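Local coordinates for protein putative nucleoside-diphosphate-sugar epimerase (Staphylococcus aureus subsp. aureus, PDB 3E48) that is of unknown function but probably binds a nicotinamide dinucleotide in a Rossmann-type domain and may act on nucleoside-diphosphate sugars, at residues B[88-91]-B[92-96]; B[202-205]-B[206-209]; B[173-176]-B[177-181]; B[37-40]-B[41-44]; B[241-244]-B[245-248]. All blocks are in the same frame, centred on the assembly; numbering follows the deposited sequence.

In the fold
All five contacts are local, each between residues three to five apart along the chain. Contacts 1, 3 and 4 belong to the NAD(P)H-binding, Rossmann-type part of the chain, on helix 84-96, on helix 174-186 and in the loop between strands 28-32 and 47-50. Contacts 2 and 5 come later, contact 2 where strand 194-203 passes into helix 204-215, contact 5 on helix 239-251, with nearest atoms about 5 Å apart. Contacts 1 and 3 are largely buried, although contact 1 turns Y91, K94 and Q95 outward; contacts 2, 4 and 5 are partly buried. Their chemistry differs: a water bridge in contact 1, helix N-terminal capping in 2 and 3, proline over tryptophan in 4, and a serine hydroxyl bonded to its own helix in 5.

Contact 1: B[88-91]-B[92-96]; sequences NLVY and AAKQS
The backbone NH of Q95 bonds to Y91 O at 3.0 Å, nearly straight at 166°, and the same carbonyl also accepts a hydrogen bond from a water. That water donates a second bond to Q95 OE1, 2.8 Å away, so the side-chain amide is tied back to the main chain one turn earlier. The Q95 N to Y91 O bond belongs to the regular i to i+4 pattern of an alpha-helix, in the last turns of helix 84-96 of the Rossmann-type domain; A92 N to N88 O, A93 N to L89 O and K94 N to V90 O continue it. The water lies over the centre of one face of the Y91 ring, 3.5 Å above its plane. Y91 and Q95 run side by side in the same direction, with ring and amide planes only 24° apart. Q95 is bent at its second torsion (chi2 69°), which turns OE1 back toward the phenol. Behind this outward-facing side the helix is packed. L89 meets I101 and F103 of strand 100-106, A92 rests on M59 and F63 of helix 56-63, and V90 touches L127 and S131 of helix 118-131. The amide of N88 is fixed by Q56 and by the carbonyl of Y53. Alongside V90 the extended chain of K94 points the same way, and its CE comes to 4.1 Å from V90 CG1.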
loop_
_atom_site.group_PDB
_atom_site.type_symbol
_atom_site.label_atom_id
_atom_site.label_comp_id
_atom_site.label_asym_id
_atom_site.label_seq_id
_atom_site.Cartn_x
_atom_site.Cartn_y
_atom_site.Cartn_z
ATOM N N ASN B 88 7.095 -13.331 4.163
ATOM C CA ASN B 88 8.111 -14.192 4.743
ATOM C C ASN B 88 8.968 -13.446 5.751
ATOM O O ASN B 88 9.356 -14.002 6.780
ATOM C CB ASN B 88 8.965 -14.825 3.645
ATOM C CG ASN B 88 8.195 -15.867 2.853
ATOM O OD1 ASN B 88 7.170 -16.375 3.320
ATOM N ND2 ASN B 88 8.684 -16.200 1.662
ATOM N N LEU B 89 9.256 -12.183 5.461
ATOM C CA LEU B 89 10.047 -11.363 6.374
ATOM C C LEU B 89 9.382 -11.334 7.748
ATOM O O LEU B 89 10.015 -11.638 8.759
ATOM C CB LEU B 89 10.162 -9.938 5.831
ATOM C CG LEU B 89 10.717 -8.879 6.782
ATOM C CD1 LEU B 89 12.168 -9.195 7.155
ATOM C CD2 LEU B 89 10.625 -7.518 6.094
ATOM N N VAL B 90 8.101 -10.975 7.776
ATOM C CA VAL B 90 7.355 -10.897 9.030
ATOM C C VAL B 90 7.210 -12.255 9.717
ATOM O O VAL B 90 7.392 -12.362 10.930
ATOM C CB VAL B 90 5.948 -10.291 8.812
ATOM C CG1 VAL B 90 5.152 -10.338 10.109
ATOM C CG2 VAL B 90 6.077 -8.853 8.326
ATOM N N TYR B 91 6.880 -13.287 8.947
ATOM C CA TYR B 91 6.711 -14.617 9.513
ATOM C C TYR B 91 7.987 -15.114 10.171
ATOM O O TYR B 91 7.959 -15.630 11.290
ATOM C CB TYR B 91 6.284 -15.606 8.430
ATOM C CG TYR B 91 6.095 -17.017 8.938
ATOM C CD1 TYR B 91 7.182 -17.875 9.098
ATOM C CD2 TYR B 91 4.830 -17.492 9.272
ATOM C CE1 TYR B 91 7.015 -19.166 9.574
ATOM C CE2 TYR B 91 4.648 -18.785 9.751
ATOM C CZ TYR B 91 5.746 -19.618 9.898
ATOM O OH TYR B 91 5.579 -20.905 10.352
ATOM N N ALA B 92 9.104 -14.962 9.467
ATOM C CA ALA B 92 10.393 -15.414 9.978
ATOM C C ALA B 92 10.857 -14.579 11.165
ATOM O O ALA B 92 11.464 -15.111 12.095
ATOM C CB ALA B 92 11.438 -15.378 8.872
ATOM N N ALA B 93 10.585 -13.278 11.138
ATOM C CA ALA B 93 10.988 -12.425 12.248
ATOM C C ALA B 93 10.283 -12.893 13.521
ATOM O O ALA B 93 10.892 -12.955 14.587
ATOM C CB ALA B 93 10.644 -10.960 11.949
ATOM N N LYS B 94 9.004 -13.236 13.411
ATOM C CA LYS B 94 8.256 -13.693 14.579
ATOM C C LYS B 94 8.712 -15.068 15.049
ATOM O O LYS B 94 8.951 -15.285 16.236
ATOM C CB LYS B 94 6.757 -13.741 14.273
ATOM C CG LYS B 94 6.111 -12.376 14.125
ATOM C CD LYS B 94 4.611 -12.508 13.931
ATOM C CE LYS B 94 3.921 -11.157 13.976
ATOM N NZ LYS B 94 2.449 -11.303 13.811
ATOM N N GLN B 95 8.824 -15.991 14.104
ATOM C CA GLN B 95 9.229 -17.362 14.384
ATOM C C GLN B 95 10.596 -17.444 15.054
ATOM O O GLN B 95 10.770 -18.157 16.046
ATOM C CB GLN B 95 9.262 -18.154 13.072
ATOM C CG GLN B 95 9.158 -19.667 13.214
ATOM C CD GLN B 95 7.785 -20.118 13.684
ATOM O OE1 GLN B 95 6.759 -19.608 13.230
ATOM N NE2 GLN B 95 7.759 -21.092 14.587
ATOM N N SER B 96 11.559 -16.700 14.521
ATOM C CA SER B 96 12.913 -16.749 15.051
ATOM C C SER B 96 13.275 -15.702 16.104
ATOM O O SER B 96 14.417 -15.643 16.561
ATOM C CB SER B 96 13.899 -16.727 13.886
ATOM O OG SER B 96 13.715 -17.900 13.096
HETATM O O HOH W 1 5.795 -17.043 12.711
#

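Contact 2: B[202-205]-B[206-209]; sequences YDMK and ELAA
D203 and E206 exchange bonds between side chain and backbone across the first turn of helix 204-215. D203 N donates to E206 OE1 at 3.2 Å, almost straight at 169°, using the carboxylate lone pair that faces away from the other oxygen. In return E206 N donates to D203 OD2, although the place of that oxygen is doubtful. With chi1 at 60°, D203 CG sits between its backbone N and carbonyl carbon, folding the carboxylate back over the opening turn. The two side chains cross at about a right angle, with the carboxylate planes 79° apart. The carboxylates are modelled close together, with the same doubt over OD2, and the salt bridge from E206 OE1 to R168 of strand 168-172 probably offsets part of any repulsion. The backbone follows on with L207 N to D203 O at 3.1 Å, the donor in the carbonyl plane. On the inner side, selenomethionine M204 and L207 lie side by side, M204 SE 3.8 Å from L207 CD1. Both touch L160 of strand 159-160, and L207 also reaches L273. Reciprocal bonding between an N-cap residue and the residue three further on defines a capping box, here where strand 194-203 passes into its helix.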
loop_
_atom_site.group_PDB
_atom_site.type_symbol
_atom_site.label_atom_id
_atom_site.label_comp_id
_atom_site.label_asym_id
_atom_site.label_seq_id
_atom_site.Cartn_x
_atom_site.Cartn_y
_atom_site.Cartn_z
ATOM N N TYR B 202 15.212 17.633 -9.334
ATOM C CA TYR B 202 15.544 18.251 -10.610
ATOM C C TYR B 202 14.400 18.036 -11.585
ATOM O O TYR B 202 13.837 16.941 -11.646
ATOM C CB TYR B 202 16.778 17.589 -11.223
ATOM C CG TYR B 202 18.020 17.567 -10.361
ATOM C CD1 TYR B 202 18.705 18.743 -10.055
ATOM C CD2 TYR B 202 18.548 16.358 -9.901
ATOM C CE1 TYR B 202 19.889 18.715 -9.323
ATOM C CE2 TYR B 202 19.729 16.320 -9.167
ATOM C CZ TYR B 202 20.397 17.501 -8.884
ATOM O OH TYR B 202 21.573 17.469 -8.174
ATOM N N ASP B 203 14.041 19.067 -12.340
ATOM C CA ASP B 203 13.013 18.877 -13.348
ATOM C C ASP B 203 13.838 18.254 -14.471
ATOM O O ASP B 203 15.067 18.285 -14.415
ATOM C CB ASP B 203 12.386 20.212 -13.775
ATOM C CG ASP B 203 13.390 21.179 -14.360
ATOM O OD1 ASP B 203 12.970 22.279 -14.767
ATOM O OD2 ASP B 203 14.592 20.849 -14.412
HETATM N N MSE B 204 13.195 17.682 -15.480
HETATM C CA MSE B 204 13.960 17.043 -16.546
HETATM C C MSE B 204 14.803 18.008 -17.371
HETATM O O MSE B 204 15.763 17.602 -18.028
HETATM C CB MSE B 204 13.029 16.244 -17.456
HETATM C CG MSE B 204 12.348 15.070 -16.754
HETATM SE SE MSE B 204 13.598 13.829 -15.917
HETATM C CE MSE B 204 13.644 14.575 -14.127
ATOM N N LYS B 205 14.450 19.287 -17.333
ATOM C CA LYS B 205 15.190 20.293 -18.081
ATOM C C LYS B 205 16.550 20.521 -17.420
ATOM O O LYS B 205 17.576 20.603 -18.100
ATOM C CB LYS B 205 14.385 21.593 -18.123
ATOM C CG LYS B 205 14.769 22.531 -19.246
ATOM C CD LYS B 205 13.770 23.673 -19.365
ATOM C CE LYS B 205 12.381 23.167 -19.735
ATOM N NZ LYS B 205 12.359 22.503 -21.070
ATOM N N GLU B 206 16.560 20.615 -16.092
ATOM C CA GLU B 206 17.808 20.813 -15.355
ATOM C C GLU B 206 18.658 19.553 -15.454
ATOM O O GLU B 206 19.882 19.622 -15.560
ATOM C CB GLU B 206 17.530 21.113 -13.880
ATOM C CG GLU B 206 16.845 22.441 -13.626
ATOM C CD GLU B 206 16.410 22.589 -12.183
ATOM O OE1 GLU B 206 15.661 21.713 -11.698
ATOM O OE2 GLU B 206 16.806 23.582 -11.534
ATOM N N LEU B 207 18.003 18.397 -15.412
ATOM C CA LEU B 207 18.723 17.138 -15.500
ATOM C C LEU B 207 19.493 17.097 -16.820
ATOM O O LEU B 207 20.668 16.739 -16.854
ATOM C CB LEU B 207 17.754 15.955 -15.438
ATOM C CG LEU B 207 18.226 14.699 -14.700
ATOM C CD1 LEU B 207 17.272 13.564 -15.024
ATOM C CD2 LEU B 207 19.640 14.322 -15.100
ATOM N N ALA B 208 18.824 17.467 -17.907
ATOM C CA ALA B 208 19.462 17.460 -19.217
ATOM C C ALA B 208 20.648 18.428 -19.257
ATOM O O ALA B 208 21.692 18.112 -19.828
ATOM C CB ALA B 208 18.444 17.822 -20.299
ATOM N N ALA B 209 20.484 19.598 -18.648
ATOM C CA ALA B 209 21.549 20.601 -18.617
ATOM C C ALA B 209 22.761 20.075 -17.845
ATOM O O ALA B 209 23.903 20.297 -18.243
ATOM C CB ALA B 209 21.038 21.895 -17.986
#

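Contact 3: B[173-176]-B[177-181]; sequences TRND and IARGV
This is a local contact across the first turns of helix 174-186, directly after strand 168-172, in which I177 N bonds to T173 O and R179 reaches back to D176. T173 is the N-cap: its OG1 accepts from D176 N at 2.9 Å, an angle of 156°. The succeeding turns are regular, with A178 N to R174 O at 2.8 Å and nearly along the C=O axis, then R179 N to N175 O and G180 N to D176 O. D176 and R179 lie alongside each other, pointing the same way. R179 bends at its third torsion (chi3 66°), which brings NH1 to 3.5 Å from D176 OD1. The oxygen sits at the edge of the guanidinium, near its plane, yet the carboxylate is turned 52° against it, and the salt bridge carries only a weak hydrogen bond. Each group has a further partner: D176 OD2 accepts from the backbone NH of Q271, and R179 NH2 forms a salt bridge with D268. N175 crosses R179 obliquely, its ND2 3.8 Å from R179 CD. On the inner side I177 packs against M140 and Y143 of strand 134-143, its CG1 also 3.4 Å from T173 O. A threonine side chain accepting from the NH three residues on is a classic helix N-cap, here on a helix that follows a sheet strand of the Rossmann-type domain.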
loop_
_atom_site.group_PDB
_atom_site.type_symbol
_atom_site.label_atom_id
_atom_site.label_comp_id
_atom_site.label_asym_id
_atom_site.label_seq_id
_atom_site.Cartn_x
_atom_site.Cartn_y
_atom_site.Cartn_z
ATOM N N THR B 173 22.242 9.432 -4.366
ATOM C CA THR B 173 23.175 8.352 -4.689
ATOM C C THR B 173 22.965 7.160 -3.767
ATOM O O THR B 173 22.411 7.296 -2.674
ATOM C CB THR B 173 24.659 8.780 -4.529
ATOM O OG1 THR B 173 24.928 9.062 -3.151
ATOM C CG2 THR B 173 24.971 10.001 -5.370
ATOM N N ARG B 174 23.399 5.985 -4.213
ATOM C CA ARG B 174 23.279 4.802 -3.378
ATOM C C ARG B 174 24.208 5.010 -2.191
ATOM O O ARG B 174 23.895 4.614 -1.072
ATOM C CB ARG B 174 23.697 3.535 -4.129
ATOM C CG ARG B 174 22.753 3.119 -5.239
ATOM C CD ARG B 174 22.850 1.627 -5.495
ATOM N NE ARG B 174 21.984 1.221 -6.595
ATOM C CZ ARG B 174 22.342 1.232 -7.873
ATOM N NH1 ARG B 174 23.561 1.621 -8.220
ATOM N NH2 ARG B 174 21.473 0.871 -8.807
ATOM N N ASN B 175 25.359 5.631 -2.439
ATOM C CA ASN B 175 26.304 5.886 -1.361
ATOM C C ASN B 175 25.636 6.665 -0.230
ATOM O O ASN B 175 25.800 6.329 0.947
ATOM C CB ASN B 175 27.514 6.669 -1.875
ATOM C CG ASN B 175 28.485 7.032 -0.763
ATOM O OD1 ASN B 175 29.032 6.157 -0.093
ATOM N ND2 ASN B 175 28.696 8.328 -0.559
ATOM N N ASP B 176 24.875 7.700 -0.580
ATOM C CA ASP B 176 24.197 8.500 0.437
ATOM C C ASP B 176 23.067 7.748 1.133
ATOM O O ASP B 176 22.832 7.938 2.331
ATOM C CB ASP B 176 23.672 9.813 -0.159
ATOM C CG ASP B 176 24.782 10.828 -0.405
ATOM O OD1 ASP B 176 25.869 10.693 0.200
ATOM O OD2 ASP B 176 24.564 11.773 -1.186
ATOM N N ILE B 177 22.360 6.896 0.396
ATOM C CA ILE B 177 21.291 6.121 1.012
ATOM C C ILE B 177 21.958 5.224 2.044
ATOM O O ILE B 177 21.507 5.126 3.183
ATOM C CB ILE B 177 20.559 5.250 -0.027
ATOM C CG1 ILE B 177 19.722 6.150 -0.938
ATOM C CG2 ILE B 177 19.683 4.207 0.679
ATOM C CD1 ILE B 177 19.154 5.439 -2.135
ATOM N N ALA B 178 23.054 4.587 1.641
ATOM C CA ALA B 178 23.779 3.706 2.544
ATOM C C ALA B 178 24.275 4.455 3.777
ATOM O O ALA B 178 24.228 3.919 4.883
ATOM C CB ALA B 178 24.947 3.046 1.815
ATOM N N ARG B 179 24.753 5.687 3.606
ATOM C CA ARG B 179 25.232 6.437 4.769
ATOM C C ARG B 179 24.094 6.682 5.757
ATOM O O ARG B 179 24.283 6.594 6.973
ATOM C CB ARG B 179 25.857 7.770 4.342
ATOM C CG ARG B 179 27.123 7.620 3.503
ATOM C CD ARG B 179 27.584 8.968 2.971
ATOM N NE ARG B 179 28.018 9.864 4.040
ATOM C CZ ARG B 179 28.213 11.171 3.882
ATOM N NH1 ARG B 179 28.009 11.737 2.700
ATOM N NH2 ARG B 179 28.616 11.909 4.903
ATOM N N GLY B 180 22.910 6.983 5.233
ATOM C CA GLY B 180 21.767 7.216 6.098
ATOM C C GLY B 180 21.359 5.946 6.824
ATOM O O GLY B 180 21.041 5.975 8.014
ATOM N N VAL B 181 21.362 4.823 6.110
ATOM C CA VAL B 181 20.990 3.547 6.707
ATOM C C VAL B 181 21.989 3.153 7.801
ATOM O O VAL B 181 21.592 2.692 8.871
ATOM C CB VAL B 181 20.904 2.437 5.625
ATOM C CG1 VAL B 181 20.689 1.078 6.268
ATOM C CG2 VAL B 181 19.752 2.741 4.666
#

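Contact 4: B[37-40]-B[41-44]; sequences KVPD and DWRG
P39 lies flat against the indole of W42, the two side chains running side by side in the same direction. P39 CD stands over the six-membered ring, 3.6 Å from its centroid and 13° off the ring normal, a CH-pi contact, while P39 CG and CB extend the overlap toward the five-membered ring. V38 comes in obliquely, with CG1 3.7 Å from W42 CE3. V38 chi1 of 174° sets CG1 opposite the backbone N, toward the indole. R43, bent at chi2, doubles back toward the start of the turn, and V38 CB meets the edge of its guanidinium in plane. D40 gives it only a long salt bridge, OD1 to NH1 4.0 Å; the planes stand 78° apart, and charge alone links them. The chain between is a short 3-10 turn, in which W42 N bonds to P39 O at 3.0 Å and R43 N to D40 O at 3.1 Å. Both donors sit well above the carbonyl planes, as is usual for i to i+3 bonds in a 3-10 turn. The turn belongs to the loop between the parallel strands 28-32 and 47-50, and W42 NE1 ties it to N18 OD1 of helix 11-22.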
loop_
_atom_site.group_PDB
_atom_site.type_symbol
_atom_site.label_atom_id
_atom_site.label_comp_id
_atom_site.label_asym_id
_atom_site.label_seq_id
_atom_site.Cartn_x
_atom_site.Cartn_y
_atom_site.Cartn_z
ATOM N N LYS B 37 28.993 -15.234 -4.539
ATOM C CA LYS B 37 29.095 -13.879 -5.066
ATOM C C LYS B 37 29.572 -12.895 -3.998
ATOM O O LYS B 37 29.573 -11.680 -4.210
ATOM C CB LYS B 37 27.747 -13.425 -5.635
ATOM C CG LYS B 37 27.448 -13.954 -7.038
ATOM C CD LYS B 37 27.397 -15.477 -7.083
ATOM C CE LYS B 37 27.210 -15.983 -8.508
ATOM N NZ LYS B 37 28.357 -15.607 -9.384
ATOM N N VAL B 38 29.989 -13.426 -2.854
ATOM C CA VAL B 38 30.474 -12.598 -1.756
ATOM C C VAL B 38 31.943 -12.223 -1.959
ATOM O O VAL B 38 32.789 -13.088 -2.189
ATOM C CB VAL B 38 30.318 -13.332 -0.395
ATOM C CG1 VAL B 38 30.963 -12.519 0.720
ATOM C CG2 VAL B 38 28.843 -13.550 -0.091
ATOM N N PRO B 39 32.260 -10.922 -1.892
ATOM C CA PRO B 39 33.641 -10.464 -2.068
ATOM C C PRO B 39 34.576 -11.131 -1.067
ATOM O O PRO B 39 34.234 -11.286 0.105
ATOM C CB PRO B 39 33.533 -8.958 -1.845
ATOM C CG PRO B 39 32.182 -8.647 -2.378
ATOM C CD PRO B 39 31.338 -9.775 -1.810
ATOM N N ASP B 40 35.756 -11.526 -1.532
ATOM C CA ASP B 40 36.730 -12.182 -0.674
ATOM C C ASP B 40 37.151 -11.323 0.511
ATOM O O ASP B 40 37.464 -11.848 1.577
ATOM C CB ASP B 40 37.958 -12.578 -1.491
ATOM C CG ASP B 40 37.637 -13.610 -2.549
ATOM O OD1 ASP B 40 37.249 -14.738 -2.180
ATOM O OD2 ASP B 40 37.767 -13.293 -3.750
ATOM N N ASP B 41 37.153 -10.006 0.326
ATOM C CA ASP B 41 37.543 -9.096 1.398
ATOM C C ASP B 41 36.561 -9.125 2.565
ATOM O O ASP B 41 36.909 -8.759 3.690
ATOM C CB ASP B 41 37.670 -7.663 0.870
ATOM C CG ASP B 41 38.800 -7.509 -0.131
ATOM O OD1 ASP B 41 39.923 -7.980 0.158
ATOM O OD2 ASP B 41 38.570 -6.907 -1.201
ATOM N N TRP B 42 35.336 -9.563 2.297
ATOM C CA TRP B 42 34.312 -9.634 3.333
ATOM C C TRP B 42 34.527 -10.813 4.274
ATOM O O TRP B 42 33.964 -10.849 5.367
ATOM C CB TRP B 42 32.924 -9.740 2.701
ATOM C CG TRP B 42 32.462 -8.491 2.009
ATOM C CD1 TRP B 42 33.199 -7.375 1.738
ATOM C CD2 TRP B 42 31.156 -8.250 1.474
ATOM N NE1 TRP B 42 32.433 -6.451 1.065
ATOM C CE2 TRP B 42 31.175 -6.963 0.890
ATOM C CE3 TRP B 42 29.974 -8.996 1.429
ATOM C CZ2 TRP B 42 30.053 -6.409 0.268
ATOM C CZ3 TRP B 42 28.859 -8.443 0.812
ATOM C CH2 TRP B 42 28.908 -7.162 0.239
ATOM N N ARG B 43 35.338 -11.777 3.847
ATOM C CA ARG B 43 35.608 -12.951 4.667
ATOM C C ARG B 43 36.278 -12.559 5.982
ATOM O O ARG B 43 37.286 -11.852 5.995
ATOM C CB ARG B 43 36.483 -13.944 3.894
ATOM C CG ARG B 43 35.849 -14.418 2.595
ATOM C CD ARG B 43 34.497 -15.077 2.852
ATOM N NE ARG B 43 33.698 -15.224 1.634
ATOM C CZ ARG B 43 34.035 -15.981 0.595
ATOM N NH1 ARG B 43 35.167 -16.673 0.612
ATOM N NH2 ARG B 43 33.239 -16.045 -0.466
ATOM N N GLY B 44 35.693 -13.014 7.087
ATOM C CA GLY B 44 36.230 -12.703 8.398
ATOM C C GLY B 44 35.735 -11.377 8.948
ATOM O O GLY B 44 36.035 -11.028 10.089
#

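Contact 5: B[241-244]-B[245-248]; sequences ALLA and SMYH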
loop_
_atom_site.group_PDB
_atom_site.type_symbol
_atom_site.label_atom_id
_atom_site.label_comp_id
_atom_site.label_asym_id
_atom_site.label_seq_id
_atom_site.Cartn_x
_atom_site.Cartn_y
_atom_site.Cartn_z
ATOM N N ALA B 241 6.915 -1.215 -19.268
ATOM C CA ALA B 241 5.792 -0.441 -18.752
ATOM C C ALA B 241 6.036 -0.021 -17.306
ATOM O O ALA B 241 5.545 1.018 -16.865
ATOM C CB ALA B 241 4.504 -1.253 -18.854
ATOM N N LEU B 242 6.793 -0.830 -16.571
ATOM C CA LEU B 242 7.093 -0.524 -15.177
ATOM C C LEU B 242 8.001 0.697 -15.077
ATOM O O LEU B 242 7.779 1.585 -14.255
ATOM C CB LEU B 242 7.752 -1.732 -14.496
ATOM C CG LEU B 242 8.227 -1.592 -13.042
ATOM C CD1 LEU B 242 8.255 -2.957 -12.376
ATOM C CD2 LEU B 242 9.608 -0.945 -13.003
ATOM N N LEU B 243 9.030 0.743 -15.918
ATOM C CA LEU B 243 9.947 1.872 -15.899
ATOM C C LEU B 243 9.204 3.135 -16.331
ATOM O O LEU B 243 9.384 4.204 -15.748
ATOM C CB LEU B 243 11.122 1.611 -16.840
ATOM C CG LEU B 243 12.312 2.564 -16.704
ATOM C CD1 LEU B 243 12.918 2.446 -15.307
ATOM C CD2 LEU B 243 13.344 2.223 -17.760
ATOM N N ALA B 244 8.368 3.007 -17.355
ATOM C CA ALA B 244 7.601 4.145 -17.842
ATOM C C ALA B 244 6.676 4.671 -16.743
ATOM O O ALA B 244 6.559 5.880 -16.555
ATOM C CB ALA B 244 6.784 3.744 -19.072
ATOM N N SER B 245 6.038 3.763 -16.010
ATOM C CA SER B 245 5.119 4.164 -14.946
ATOM C C SER B 245 5.842 4.945 -13.855
ATOM O O SER B 245 5.243 5.779 -13.167
ATOM C CB SER B 245 4.420 2.938 -14.333
ATOM O OG SER B 245 5.269 2.216 -13.457
HETATM N N MSE B 246 7.136 4.681 -13.697
HETATM C CA MSE B 246 7.922 5.378 -12.690
HETATM C C MSE B 246 8.048 6.849 -13.088
HETATM O O MSE B 246 7.795 7.744 -12.283
HETATM C CB MSE B 246 9.304 4.725 -12.556
HETATM C CG MSE B 246 10.121 5.211 -11.371
HETATM SE SE MSE B 246 11.668 4.076 -11.069
HETATM C CE MSE B 246 12.761 4.720 -12.527
ATOM N N TYR B 247 8.421 7.108 -14.337
ATOM C CA TYR B 247 8.543 8.490 -14.781
ATOM C C TYR B 247 7.171 9.146 -14.903
ATOM O O TYR B 247 7.042 10.361 -14.763
ATOM C CB TYR B 247 9.326 8.546 -16.094
ATOM C CG TYR B 247 10.764 8.144 -15.848
ATOM C CD1 TYR B 247 11.618 8.975 -15.124
ATOM C CD2 TYR B 247 11.235 6.884 -16.220
ATOM C CE1 TYR B 247 12.899 8.561 -14.764
ATOM C CE2 TYR B 247 12.516 6.457 -15.863
ATOM C CZ TYR B 247 13.341 7.302 -15.131
ATOM O OH TYR B 247 14.586 6.879 -14.743
ATOM N N HIS B 248 6.144 8.338 -15.144
ATOM C CA HIS B 248 4.792 8.867 -15.240
ATOM C C HIS B 248 4.406 9.412 -13.863
ATOM O O HIS B 248 3.740 10.443 -13.747
ATOM C CB HIS B 248 3.825 7.769 -15.683
ATOM C CG HIS B 248 2.419 8.247 -15.883
ATOM N ND1 HIS B 248 2.111 9.350 -16.649
ATOM C CD2 HIS B 248 1.240 7.762 -15.427
ATOM C CE1 HIS B 248 0.800 9.525 -16.657
ATOM N NE2 HIS B 248 0.250 8.576 -15.924
#
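Residues 241-248 form alpha-helix, with S245 N bonded to A241 O and H248 N to A244 O, both at 2.9 Å, but the hydrogen bonds loosen between these two, where L243 O accepts weak bonds from M246 N and Y247 N. The hydroxyl of S245 joins the pattern, since OG donates to L242 O at 2.7 Å, beside the longer bond from M246 N to L242 O at 3.2 Å. With chi1 at 76° the oxygen stands between the backbone N and the carbonyl carbon, facing back along the helix. M246 N and S245 OG approach L242 O from the same face of its carbonyl plane, gripping it twice. S245 OG is bonded in addition to the backbone NH of H116, so this buried hydroxyl links the helix to a neighbouring loop. L243 makes the apolar part of the contact. Its CD1 is 3.6 Å from CE of selenomethionine M246, whose chain bends at its last torsion, whereas L243 CG lies 4.0 Å from Y247 CE2. L243 and Y247 run side by side in the same direction, while L243 and M246 meet at a slant. Around the helix, L243 and A244 rest on F229 of helix 226-231, L242, S245 and M246 touch F115, and Y247 stacks on the ring of Y162. M246 and Y247 meet M142, which places this face of helix 239-251 against strand 134-143 of the main sheet.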